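Local coordinates for protein pentafunctional AROM polypeptide (PDB 5SWV) that catalyses five consecutive steps of the shikimate pathway, the crystallised fragment carrying its dehydroquinate dehydratase and shikimate dehydrogenase parts, at residues D92-A97 with S120-I125; T79-S84 with I136-D141; L67-C70 with P75-F78; H152-K157 with I168-M173. All coordinates share one frame; numbering follows the deposited sequence.

Contact 1 (D92-A97 with S120-I125)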
loop_
_atom_site.group_PDB
_atom_site.type_symbol
_atom_site.label_atom_id
_atom_site.label_comp_id
_atom_site.label_asym_id
_atom_site.label_seq_id
_atom_site.Cartn_x
_atom_site.Cartn_y
_atom_site.Cartn_z
ATOM N N ASP A 92 30.185 20.695 0.641
ATOM C CA ASP A 92 30.493 22.012 1.200
ATOM C C ASP A 92 29.240 22.842 1.478
ATOM O O ASP A 92 29.332 23.813 2.202
ATOM C CB ASP A 92 31.566 22.801 0.402
ATOM C CG ASP A 92 31.310 22.842 -1.114
ATOM O OD1 ASP A 92 30.149 22.954 -1.548
ATOM O OD2 ASP A 92 32.290 22.763 -1.895
ATOM N N LYS A 93 28.082 22.422 0.958
ATOM C CA LYS A 93 26.863 23.226 0.962
ATOM C C LYS A 93 25.856 22.805 2.034
ATOM O O LYS A 93 24.707 22.473 1.748
ATOM C CB LYS A 93 26.254 23.185 -0.429
ATOM C CG LYS A 93 26.970 24.134 -1.359
ATOM C CD LYS A 93 26.469 24.020 -2.789
ATOM C CE LYS A 93 26.361 25.390 -3.458
ATOM N NZ LYS A 93 27.580 26.243 -3.293
ATOM N N GLU A 94 26.310 22.852 3.279
ATOM C CA GLU A 94 25.521 22.408 4.417
ATOM C C GLU A 94 24.325 23.298 4.674
ATOM O O GLU A 94 23.242 22.796 4.988
ATOM C CB GLU A 94 26.389 22.354 5.669
ATOM C CG GLU A 94 25.645 21.962 6.932
ATOM C CD GLU A 94 26.572 21.822 8.110
ATOM O OE1 GLU A 94 26.492 22.650 9.030
ATOM O OE2 GLU A 94 27.389 20.892 8.119
ATOM N N GLU A 95 24.511 24.611 4.565
ATOM C CA GLU A 95 23.415 25.539 4.834
ATOM C C GLU A 95 22.239 25.277 3.883
ATOM O O GLU A 95 21.075 25.316 4.294
ATOM C CB GLU A 95 23.894 26.998 4.779
ATOM C CG GLU A 95 24.910 27.367 5.863
ATOM C CD GLU A 95 24.499 26.937 7.283
ATOM O OE1 GLU A 95 23.444 27.402 7.784
ATOM O OE2 GLU A 95 25.229 26.124 7.912
ATOM N N GLU A 96 22.552 24.950 2.634
ATOM C CA GLU A 96 21.526 24.706 1.629
ATOM C C GLU A 96 20.797 23.369 1.874
ATOM O O GLU A 96 19.585 23.250 1.662
ATOM C CB GLU A 96 22.127 24.769 0.221
ATOM C CG GLU A 96 22.556 26.163 -0.241
ATOM C CD GLU A 96 23.905 26.680 0.304
ATOM O OE1 GLU A 96 24.806 25.900 0.731
ATOM O OE2 GLU A 96 24.071 27.925 0.285
ATOM N N ALA A 97 21.541 22.377 2.342
ATOM C CA ALA A 97 20.954 21.113 2.765
ATOM C C ALA A 97 20.033 21.300 3.960
ATOM O O ALA A 97 18.909 20.798 3.972
ATOM C CB ALA A 97 22.047 20.129 3.111
ATOM N N SER A 120 27.275 19.226 14.052
ATOM C CA SER A 120 26.408 18.921 15.169
ATOM C C SER A 120 25.456 20.083 15.414
ATOM O O SER A 120 24.338 19.881 15.886
ATOM C CB SER A 120 27.239 18.623 16.415
ATOM O OG SER A 120 28.138 19.686 16.690
ATOM N N GLU A 121 25.892 21.294 15.080
ATOM C CA GLU A 121 25.016 22.453 15.107
ATOM C C GLU A 121 23.823 22.239 14.185
ATOM O O GLU A 121 22.678 22.432 14.601
ATOM C CB GLU A 121 25.764 23.752 14.724
ATOM C CG GLU A 121 24.963 25.033 15.034
ATOM C CD GLU A 121 25.565 26.305 14.459
ATOM O OE1 GLU A 121 24.862 27.339 14.444
ATOM O OE2 GLU A 121 26.729 26.274 14.009
ATOM N N THR A 122 24.092 21.835 12.945
ATOM C CA THR A 122 23.035 21.644 11.954
ATOM C C THR A 122 22.134 20.484 12.345
ATOM O O THR A 122 20.918 20.594 12.243
ATOM C CB THR A 122 23.612 21.456 10.539
ATOM O OG1 THR A 122 24.079 22.720 10.062
ATOM C CG2 THR A 122 22.570 20.926 9.561
ATOM N N ILE A 123 22.726 19.397 12.815
ATOM C CA ILE A 123 21.958 18.222 13.194
ATOM C C ILE A 123 20.964 18.560 14.293
ATOM O O ILE A 123 19.794 18.177 14.224
ATOM C CB ILE A 123 22.872 17.070 13.665
ATOM C CG1 ILE A 123 23.673 16.522 12.492
ATOM C CG2 ILE A 123 22.048 15.935 14.258
ATOM C CD1 ILE A 123 24.810 15.639 12.926
ATOM N N ASN A 124 21.448 19.281 15.300
ATOM C CA ASN A 124 20.618 19.744 16.411
ATOM C C ASN A 124 19.478 20.668 15.969
ATOM O O ASN A 124 18.321 20.467 16.342
ATOM C CB ASN A 124 21.501 20.470 17.421
ATOM C CG ASN A 124 20.795 20.757 18.730
ATOM O OD1 ASN A 124 20.040 19.941 19.251
ATOM N ND2 ASN A 124 21.077 21.900 19.282
ATOM N N ILE A 125 19.800 21.676 15.166
ATOM C CA ILE A 125 18.768 22.544 14.608
ATOM C C ILE A 125 17.688 21.732 13.879
ATOM O O ILE A 125 16.504 22.017 14.022
ATOM C CB ILE A 125 19.375 23.579 13.665
ATOM C CG1 ILE A 125 20.151 24.614 14.477
ATOM C CG2 ILE A 125 18.301 24.272 12.834
ATOM C CD1 ILE A 125 21.150 25.412 13.653
HETATM O O HOH W 1 24.651 25.177 10.635
#
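Above the plane of the E94 carboxylate stands the T122 hydroxyl: OG1 of T122 donates to OE1 of E94 over 2.6 Å, lying 51° out of the carboxylate plane. The second flat group, the carboxylate of E95, is too far for a direct bond and is joined through water 1 instead. This water donates both to OE2 of E95, at 2.9 Å, and to OG1 of T122, at 2.6 Å. One threonine oxygen thus donates a hydrogen bond to the first glutamate and accepts one from the water that serves the second. E94 and T122 approach from opposite directions. With CG anti to the backbone N (chi1 177°) and the chain extended beyond it, E94 spans the gap at nearly full length, and the methyl CG2 of T122 brushes CG of E94 at 4.2 Å. E95 starts on another side of its helix; its bend at chi2 (-49°) helps bring its carboxylate round toward the water. OE1 of E94 is also hydrogen-bonded to OG of S119, and the same S119 hydroxyl bonds N of T122, so the serine helps fix both partners. The carboxylate of E121 stays 6.2 Å from E94, OE2 to OE1, so the like charges are not in contact. Both bonded residues sit in the first turns of their helices, whose amino ends would favour a nearby negative charge. The polar, partly solvated link joins helices 94-106 and 120-128 at their starts; these follow strands 76-79 and 111-115 and are neighbours as consecutive outer helices of a (beta/alpha)8 barrel.

Contact 2 (T79-S84 with I136-D141)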
loop_
_atom_site.group_PDB
_atom_site.type_symbol
_atom_site.label_atom_id
_atom_site.label_comp_id
_atom_site.label_asym_id
_atom_site.label_seq_id
_atom_site.Cartn_x
_atom_site.Cartn_y
_atom_site.Cartn_z
ATOM N N THR A 79 15.730 12.305 1.262
ATOM C CA THR A 79 17.142 11.988 1.404
ATOM C C THR A 79 17.999 12.833 0.509
ATOM O O THR A 79 17.917 12.743 -0.714
ATOM C CB THR A 79 17.403 10.504 1.137
ATOM O OG1 THR A 79 16.732 9.747 2.133
ATOM C CG2 THR A 79 18.880 10.161 1.255
ATOM N N ILE A 80 18.813 13.666 1.148
ATOM C CA ILE A 80 19.907 14.361 0.491
ATOM C C ILE A 80 21.182 13.624 0.825
ATOM O O ILE A 80 21.669 13.704 1.956
ATOM C CB ILE A 80 20.077 15.799 0.994
ATOM C CG1 ILE A 80 18.835 16.628 0.714
ATOM C CG2 ILE A 80 21.300 16.441 0.333
ATOM C CD1 ILE A 80 18.895 17.984 1.395
ATOM N N ARG A 81 21.701 12.922 -0.177
ATOM C CA ARG A 81 22.910 12.104 -0.085
ATOM C C ARG A 81 24.030 12.846 -0.798
ATOM O O ARG A 81 23.890 13.235 -1.962
ATOM C CB ARG A 81 22.656 10.767 -0.765
ATOM C CG ARG A 81 23.812 9.782 -0.710
ATOM C CD ARG A 81 24.073 9.225 0.676
ATOM N NE ARG A 81 22.901 8.556 1.242
ATOM C CZ ARG A 81 22.245 8.908 2.353
ATOM N NH1 ARG A 81 22.632 9.934 3.107
ATOM N NH2 ARG A 81 21.190 8.189 2.734
ATOM N N THR A 82 25.135 13.038 -0.086
ATOM C CA THR A 82 26.270 13.843 -0.549
ATOM C C THR A 82 27.289 13.007 -1.298
ATOM O O THR A 82 27.238 11.775 -1.282
ATOM C CB THR A 82 27.011 14.508 0.625
ATOM O OG1 THR A 82 27.596 13.512 1.470
ATOM C CG2 THR A 82 26.081 15.347 1.449
ATOM N N ILE A 83 28.251 13.684 -1.909
ATOM C CA ILE A 83 29.232 13.031 -2.760
ATOM C C ILE A 83 30.109 12.026 -2.037
ATOM O O ILE A 83 30.349 10.948 -2.548
ATOM C CB ILE A 83 30.047 14.074 -3.559
ATOM C CG1 ILE A 83 29.123 14.719 -4.600
ATOM C CG2 ILE A 83 31.254 13.446 -4.261
ATOM C CD1 ILE A 83 29.541 16.093 -5.028
ATOM N N SER A 84 30.546 12.333 -0.833
ATOM C CA SER A 84 31.478 11.444 -0.160
ATOM C C SER A 84 30.751 10.339 0.553
ATOM O O SER A 84 31.395 9.415 1.055
ATOM C CB SER A 84 32.357 12.206 0.817
ATOM O OG SER A 84 31.563 12.835 1.784
ATOM N N ILE A 136 16.384 9.777 10.366
ATOM C CA ILE A 136 17.258 8.646 10.067
ATOM C C ILE A 136 18.672 9.212 10.017
ATOM O O ILE A 136 19.029 9.960 9.109
ATOM C CB ILE A 136 16.929 7.925 8.733
ATOM C CG1 ILE A 136 15.443 7.540 8.658
ATOM C CG2 ILE A 136 17.780 6.662 8.598
ATOM C CD1 ILE A 136 15.044 6.767 7.410
ATOM N N MET A 137 19.457 8.868 11.023
ATOM C CA MET A 137 20.838 9.272 11.078
ATOM C C MET A 137 21.660 8.228 10.340
ATOM O O MET A 137 21.626 7.053 10.699
ATOM C CB MET A 137 21.289 9.405 12.532
ATOM C CG MET A 137 20.495 10.445 13.306
ATOM S SD MET A 137 20.914 12.102 12.754
ATOM C CE MET A 137 19.287 12.771 12.630
ATOM N N SER A 138 22.405 8.673 9.329
ATOM C CA SER A 138 23.046 7.785 8.380
ATOM C C SER A 138 24.541 8.049 8.266
ATOM O O SER A 138 24.965 9.195 8.283
ATOM C CB SER A 138 22.406 7.968 7.008
ATOM O OG SER A 138 22.894 9.144 6.384
ATOM N N TRP A 139 25.323 6.984 8.128
ATOM C CA TRP A 139 26.700 7.097 7.671
ATOM C C TRP A 139 27.068 5.931 6.760
ATOM O O TRP A 139 26.703 4.789 7.023
ATOM C CB TRP A 139 27.670 7.165 8.842
ATOM C CG TRP A 139 29.079 7.402 8.398
ATOM C CD1 TRP A 139 30.031 6.452 8.169
ATOM C CD2 TRP A 139 29.685 8.659 8.082
ATOM N NE1 TRP A 139 31.203 7.039 7.752
ATOM C CE2 TRP A 139 31.024 8.395 7.698
ATOM C CE3 TRP A 139 29.239 9.990 8.107
ATOM C CZ2 TRP A 139 31.922 9.409 7.331
ATOM C CZ3 TRP A 139 30.150 11.009 7.742
ATOM C CH2 TRP A 139 31.472 10.702 7.356
ATOM N N HIS A 140 27.814 6.254 5.707
ATOM C CA HIS A 140 28.246 5.322 4.680
ATOM C C HIS A 140 29.795 5.303 4.620
ATOM O O HIS A 140 30.422 6.347 4.408
ATOM C CB HIS A 140 27.659 5.750 3.325
ATOM C CG HIS A 140 26.160 5.690 3.254
ATOM N ND1 HIS A 140 25.340 6.635 3.845
ATOM C CD2 HIS A 140 25.333 4.803 2.646
ATOM C CE1 HIS A 140 24.075 6.325 3.606
ATOM N NE2 HIS A 140 24.042 5.216 2.885
ATOM N N ASP A 141 30.411 4.141 4.822
ATOM C CA ASP A 141 31.875 4.004 4.700
ATOM C C ASP A 141 32.262 3.494 3.312
ATOM O O ASP A 141 32.432 2.291 3.081
ATOM C CB ASP A 141 32.457 3.094 5.792
ATOM C CG ASP A 141 33.958 2.864 5.634
ATOM O OD1 ASP A 141 34.671 3.811 5.222
ATOM O OD2 ASP A 141 34.419 1.727 5.911
#
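R81 and H140 cross at about a right angle, their guanidinium and imidazole planes turned 40° from each other. The ring does not lie flat on the guanidinium: it presents CE1, which sits 3.3 Å above the plane and over its centre, with CE1 of H140 3.4 Å from CZ of R81. CG2 of T79 lies against the opposite guanidinium face, nearer the rim, so the group is sandwiched between two carbons. R81 gets there by folding back: CG is anti to the backbone N (chi1 -178°), then the chain bends at chi2 and chi3, laying CD over one face of the H140 ring. Charge is met outside the two segments, NH2 by a salt bridge to D113 and NH1 by one to E115, both on strand 111-115. OG of S138 is hydrogen-bonded to D113 as well, which makes that aspartate a shared anchor. K169 of strand 167-173 comes up beside the NE2 end of the H140 ring. Such a buried cluster of charged and polar side chains at the carboxyl ends of parallel strands is where a (beta/alpha)8 barrel keeps its active site; H140 beside K169 is consistent with the histidine and Schiff-base lysine of type I dehydroquinases.

Contact 3 (L67-C70 with P75-F78)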
loop_
_atom_site.group_PDB
_atom_site.type_symbol
_atom_site.label_atom_id
_atom_site.label_comp_id
_atom_site.label_asym_id
_atom_site.label_seq_id
_atom_site.Cartn_x
_atom_site.Cartn_y
_atom_site.Cartn_z
ATOM N N LEU A 67 3.683 16.841 -5.708
ATOM C CA LEU A 67 3.282 16.137 -6.935
ATOM C C LEU A 67 3.268 14.619 -6.729
ATOM O O LEU A 67 2.379 13.925 -7.234
ATOM C CB LEU A 67 4.203 16.519 -8.107
ATOM C CG LEU A 67 3.891 15.983 -9.509
ATOM C CD1 LEU A 67 2.517 16.427 -9.995
ATOM C CD2 LEU A 67 4.954 16.431 -10.500
ATOM N N LEU A 68 4.231 14.116 -5.964
ATOM C CA LEU A 68 4.312 12.693 -5.650
ATOM C C LEU A 68 3.222 12.284 -4.654
ATOM O O LEU A 68 2.533 11.267 -4.846
ATOM C CB LEU A 68 5.703 12.360 -5.100
ATOM C CG LEU A 68 5.934 10.970 -4.525
ATOM C CD1 LEU A 68 5.813 9.935 -5.624
ATOM C CD2 LEU A 68 7.281 10.896 -3.829
ATOM N N ARG A 69 3.069 13.070 -3.589
ATOM C CA ARG A 69 2.009 12.831 -2.592
ATOM C C ARG A 69 0.582 12.765 -3.157
ATOM O O ARG A 69 -0.264 12.131 -2.564
ATOM C CB ARG A 69 2.062 13.874 -1.472
ATOM C CG ARG A 69 3.132 13.606 -0.429
ATOM C CD ARG A 69 2.569 13.910 0.941
ATOM N NE ARG A 69 3.509 13.751 2.053
ATOM C CZ ARG A 69 3.824 12.602 2.668
ATOM N NH1 ARG A 69 3.327 11.419 2.280
ATOM N NH2 ARG A 69 4.676 12.636 3.690
ATOM N N CYS A 70 0.333 13.422 -4.284
ATOM C CA CYS A 70 -0.940 13.300 -5.006
ATOM C C CYS A 70 -1.069 12.016 -5.835
ATOM O O CYS A 70 -2.140 11.757 -6.377
ATOM C CB CYS A 70 -1.183 14.535 -5.910
ATOM S SG CYS A 70 -1.667 16.028 -4.990
ATOM N N PRO A 75 4.334 6.440 2.768
ATOM C CA PRO A 75 5.229 7.323 3.503
ATOM C C PRO A 75 6.473 7.683 2.686
ATOM O O PRO A 75 6.937 6.875 1.866
ATOM C CB PRO A 75 5.638 6.491 4.727
ATOM C CG PRO A 75 4.636 5.399 4.838
ATOM C CD PRO A 75 4.026 5.198 3.497
ATOM N N ILE A 76 7.007 8.878 2.916
ATOM C CA ILE A 76 8.118 9.386 2.128
ATOM C C ILE A 76 9.337 9.621 2.996
ATOM O O ILE A 76 9.235 10.098 4.129
ATOM C CB ILE A 76 7.701 10.655 1.362
ATOM C CG1 ILE A 76 6.717 10.257 0.258
ATOM C CG2 ILE A 76 8.898 11.370 0.742
ATOM C CD1 ILE A 76 5.929 11.411 -0.314
ATOM N N ILE A 77 10.485 9.251 2.443
ATOM C CA ILE A 77 11.760 9.496 3.055
ATOM C C ILE A 77 12.415 10.536 2.170
ATOM O O ILE A 77 12.456 10.383 0.953
ATOM C CB ILE A 77 12.583 8.203 3.118
ATOM C CG1 ILE A 77 11.870 7.155 3.975
ATOM C CG2 ILE A 77 13.958 8.472 3.682
ATOM C CD1 ILE A 77 12.230 5.733 3.617
ATOM N N PHE A 78 12.907 11.598 2.790
ATOM C CA PHE A 78 13.493 12.741 2.094
ATOM C C PHE A 78 15.001 12.670 2.309
ATOM O O PHE A 78 15.493 12.930 3.411
ATOM C CB PHE A 78 12.894 14.018 2.684
ATOM C CG PHE A 78 13.327 15.292 2.011
ATOM C CD1 PHE A 78 14.482 15.949 2.411
ATOM C CD2 PHE A 78 12.538 15.876 1.030
ATOM C CE1 PHE A 78 14.864 17.148 1.804
ATOM C CE2 PHE A 78 12.899 17.070 0.432
ATOM C CZ PHE A 78 14.066 17.713 0.810
#
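R69 and I76, which touch across the contact, also share one acceptor: OD1 of D110 takes a salt bridge from NH2 of R69 and a hydrogen bond from the backbone N of I76. A single carboxylate oxygen therefore ties R69 of helix 58-69 to the start of strand 76-79. Beneath this polar link the contact is carried by the ethyl branch of I76. Its CD1 inserts between two side chains of the helix, 3.6 Å from CG of R69 and 3.8 Å from CD2 of L68. I76 and L68 reach toward each other tip to tip, methyl against methyl, whereas R69 comes in at a slant and wraps over the isoleucine. The wrapping follows from the arginine's torsions: chi1 of -79° sets CG beside the backbone N, and a bend at chi2 (-139°) brings the rest of the chain across CD1. As a result CD1 of I76 lies 3.6 Å above the guanidinium plane, displaced toward its rim, and 3.7 Å from NH1 of R69. Deeper in, L68 and I76 both rest on V41 of strand 38-42, and L68 also reaches I22 of helix 22-25. This is the return of a beta-alpha-beta crossover, strand 38-42, helix 58-69, strand 76-79, at the amino-terminal end of the last strand. Chemically the contact is two-layered: aliphatic carbons fill the seam, and the arginine covers them with its stem and one face while its charged end is paired with D110, which probably holds the guanidinium in place over the isoleucine.

Contact 4 (H152-K157 with I168-M173)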
loop_
_atom_site.group_PDB
_atom_site.type_symbol
_atom_site.label_atom_id
_atom_site.label_comp_id
_atom_site.label_asym_id
_atom_site.label_seq_id
_atom_site.Cartn_x
_atom_site.Cartn_y
_atom_site.Cartn_z
ATOM N N HIS A 152 35.540 0.695 16.215
ATOM C CA HIS A 152 35.774 1.954 16.944
ATOM C C HIS A 152 35.083 3.148 16.265
ATOM O O HIS A 152 34.409 3.941 16.936
ATOM C CB HIS A 152 37.272 2.233 17.126
ATOM C CG HIS A 152 37.572 3.468 17.940
ATOM N ND1 HIS A 152 38.625 4.319 17.655
ATOM C CD2 HIS A 152 36.946 3.999 19.022
ATOM C CE1 HIS A 152 38.644 5.309 18.532
ATOM N NE2 HIS A 152 37.634 5.140 19.370
ATOM N N GLU A 153 35.224 3.247 14.944
ATOM C CA GLU A 153 34.722 4.397 14.201
ATOM C C GLU A 153 33.217 4.340 14.042
ATOM O O GLU A 153 32.576 5.388 14.061
ATOM C CB GLU A 153 35.397 4.561 12.836
ATOM C CG GLU A 153 36.906 4.765 12.899
ATOM C CD GLU A 153 37.682 3.444 12.804
ATOM O OE1 GLU A 153 37.232 2.425 13.378
ATOM O OE2 GLU A 153 38.746 3.401 12.148
ATOM N N TRP A 154 32.661 3.134 13.880
ATOM C CA TRP A 154 31.199 2.950 13.845
ATOM C C TRP A 154 30.544 3.360 15.159
ATOM O O TRP A 154 29.486 3.983 15.160
ATOM C CB TRP A 154 30.795 1.507 13.516
ATOM C CG TRP A 154 31.050 1.099 12.093
ATOM C CD1 TRP A 154 31.926 0.144 11.662
ATOM C CD2 TRP A 154 30.429 1.633 10.917
ATOM N NE1 TRP A 154 31.888 0.049 10.289
ATOM C CE2 TRP A 154 30.978 0.955 9.808
ATOM C CE3 TRP A 154 29.462 2.620 10.691
ATOM C CZ2 TRP A 154 30.590 1.232 8.495
ATOM C CZ3 TRP A 154 29.082 2.904 9.378
ATOM C CH2 TRP A 154 29.644 2.209 8.304
ATOM N N MET A 155 31.170 3.013 16.275
ATOM C CA MET A 155 30.595 3.330 17.579
ATOM C C MET A 155 30.640 4.828 17.899
ATOM O O MET A 155 29.749 5.318 18.594
ATOM C CB MET A 155 31.232 2.488 18.697
ATOM C CG MET A 155 30.939 0.988 18.594
ATOM S SD MET A 155 29.184 0.562 18.639
ATOM C CE MET A 155 28.950 0.382 20.415
ATOM N N GLN A 156 31.633 5.557 17.387
ATOM C CA GLN A 156 31.619 7.030 17.481
ATOM C C GLN A 156 30.420 7.641 16.787
ATOM O O GLN A 156 29.807 8.564 17.302
ATOM C CB GLN A 156 32.864 7.637 16.864
ATOM C CG GLN A 156 34.095 7.416 17.690
ATOM C CD GLN A 156 35.320 7.847 16.937
ATOM O OE1 GLN A 156 35.843 7.100 16.105
ATOM N NE2 GLN A 156 35.770 9.068 17.191
ATOM N N LYS A 157 30.120 7.119 15.606
ATOM C CA LYS A 157 28.928 7.492 14.856
ATOM C C LYS A 157 27.614 7.145 15.555
ATOM O O LYS A 157 26.671 7.929 15.505
ATOM C CB LYS A 157 28.952 6.861 13.455
ATOM C CG LYS A 157 30.029 7.414 12.540
ATOM C CD LYS A 157 29.988 8.934 12.491
ATOM C CE LYS A 157 30.668 9.475 11.258
ATOM N NZ LYS A 157 32.126 9.510 11.446
ATOM N N ILE A 168 18.718 4.537 12.962
ATOM C CA ILE A 168 20.132 4.687 12.612
ATOM C C ILE A 168 20.401 3.803 11.417
ATOM O O ILE A 168 19.966 2.665 11.372
ATOM C CB ILE A 168 21.070 4.337 13.769
ATOM C CG1 ILE A 168 20.820 5.286 14.946
ATOM C CG2 ILE A 168 22.522 4.443 13.319
ATOM C CD1 ILE A 168 21.644 4.998 16.192
ATOM N N LYS A 169 21.110 4.351 10.437
ATOM C CA LYS A 169 21.450 3.639 9.222
ATOM C C LYS A 169 22.966 3.642 9.088
ATOM O O LYS A 169 23.575 4.698 8.980
ATOM C CB LYS A 169 20.790 4.318 8.041
ATOM C CG LYS A 169 21.027 3.655 6.701
ATOM C CD LYS A 169 20.448 4.537 5.604
ATOM C CE LYS A 169 21.255 4.436 4.324
ATOM N NZ LYS A 169 20.665 3.456 3.378
ATOM N N LEU A 170 23.568 2.454 9.109
ATOM C CA LEU A 170 25.016 2.309 8.959
ATOM C C LEU A 170 25.265 1.396 7.781
ATOM O O LEU A 170 24.736 0.284 7.747
ATOM C CB LEU A 170 25.626 1.702 10.212
ATOM C CG LEU A 170 25.358 2.446 11.513
ATOM C CD1 LEU A 170 25.972 1.680 12.673
ATOM C CD2 LEU A 170 25.890 3.876 11.469
ATOM N N VAL A 171 26.063 1.864 6.820
ATOM C CA VAL A 171 26.325 1.097 5.608
ATOM C C VAL A 171 27.806 1.000 5.303
ATOM O O VAL A 171 28.437 2.004 5.033
ATOM C CB VAL A 171 25.627 1.701 4.384
ATOM C CG1 VAL A 171 25.859 0.806 3.167
ATOM C CG2 VAL A 171 24.141 1.881 4.663
ATOM N N GLY A 172 28.342 -0.215 5.317
ATOM C CA GLY A 172 29.741 -0.446 4.990
ATOM C C GLY A 172 29.915 -0.755 3.521
ATOM O O GLY A 172 28.934 -0.827 2.784
ATOM N N MET A 173 31.172 -0.903 3.101
ATOM C CA MET A 173 31.500 -1.463 1.802
ATOM C C MET A 173 32.144 -2.808 2.072
ATOM O O MET A 173 33.088 -2.903 2.865
ATOM C CB MET A 173 32.457 -0.545 1.037
ATOM C CG MET A 173 32.914 -1.083 -0.328
ATOM S SD MET A 173 31.624 -1.130 -1.603
ATOM C CE MET A 173 31.394 0.614 -1.956
#
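The indole of W154 is carried toward the strand by chi1 of -71°, which sets CG anti to the carbonyl carbon, and by chi2 of 115°, which turns the six-membered ring inward. L170, with its own CG likewise anti to the carbonyl carbon, slides past it in the opposite direction. The two meet along the benzo part of the ring: CZ3 of W154 is 3.8 Å from CB of L170, and CE3 is 3.9 Å from CD2 of the leucine. Further round, the ring reaches the strand backbone at V171 and G172. The carbonyl O of V171 lies at the ring edge, near its plane, 3.5 Å from CH2 of W154, and CA of G172 is 4.0 Å from CZ2. The polar corner of the ring points elsewhere: NE1 is hydrogen-bonded to the carbonyl of W146. That residue also meets W154 edge-to-face, while W148 stacks on it, so the indole is held in an aromatic cluster. Helix 152-157 runs nearly antiparallel to strand 168-173, at 157°, with the axes 10.5 Å apart. Strand 134-140, helix 152-162 and strand 167-173 form one beta-alpha-beta crossover, and this contact seals its helix onto the outside of the parallel sheet, as in a (beta/alpha)8 barrel.

In the fold
All four contacts belong to the dehydroquinase barrel. Contacts 2 and 4 are closest, their centres 11 Å apart: strands 134-140 and 167-173 are sheet neighbours, with O of M137 2.8 Å from N of K169 in a probable hydrogen bond. Together they put H140 and K169 on adjacent strands at what is probably the active site. Contact 1, centred 13 Å from contact 2, packs behind it in the helical layer, I123 touching M137. Contact 3 lies near the other end of the strand that leads into contact 2. Its centre is 19 Å from that of contact 2 and 28 Å from that of contact 4, yet I77 touches I136 in the barrel interior.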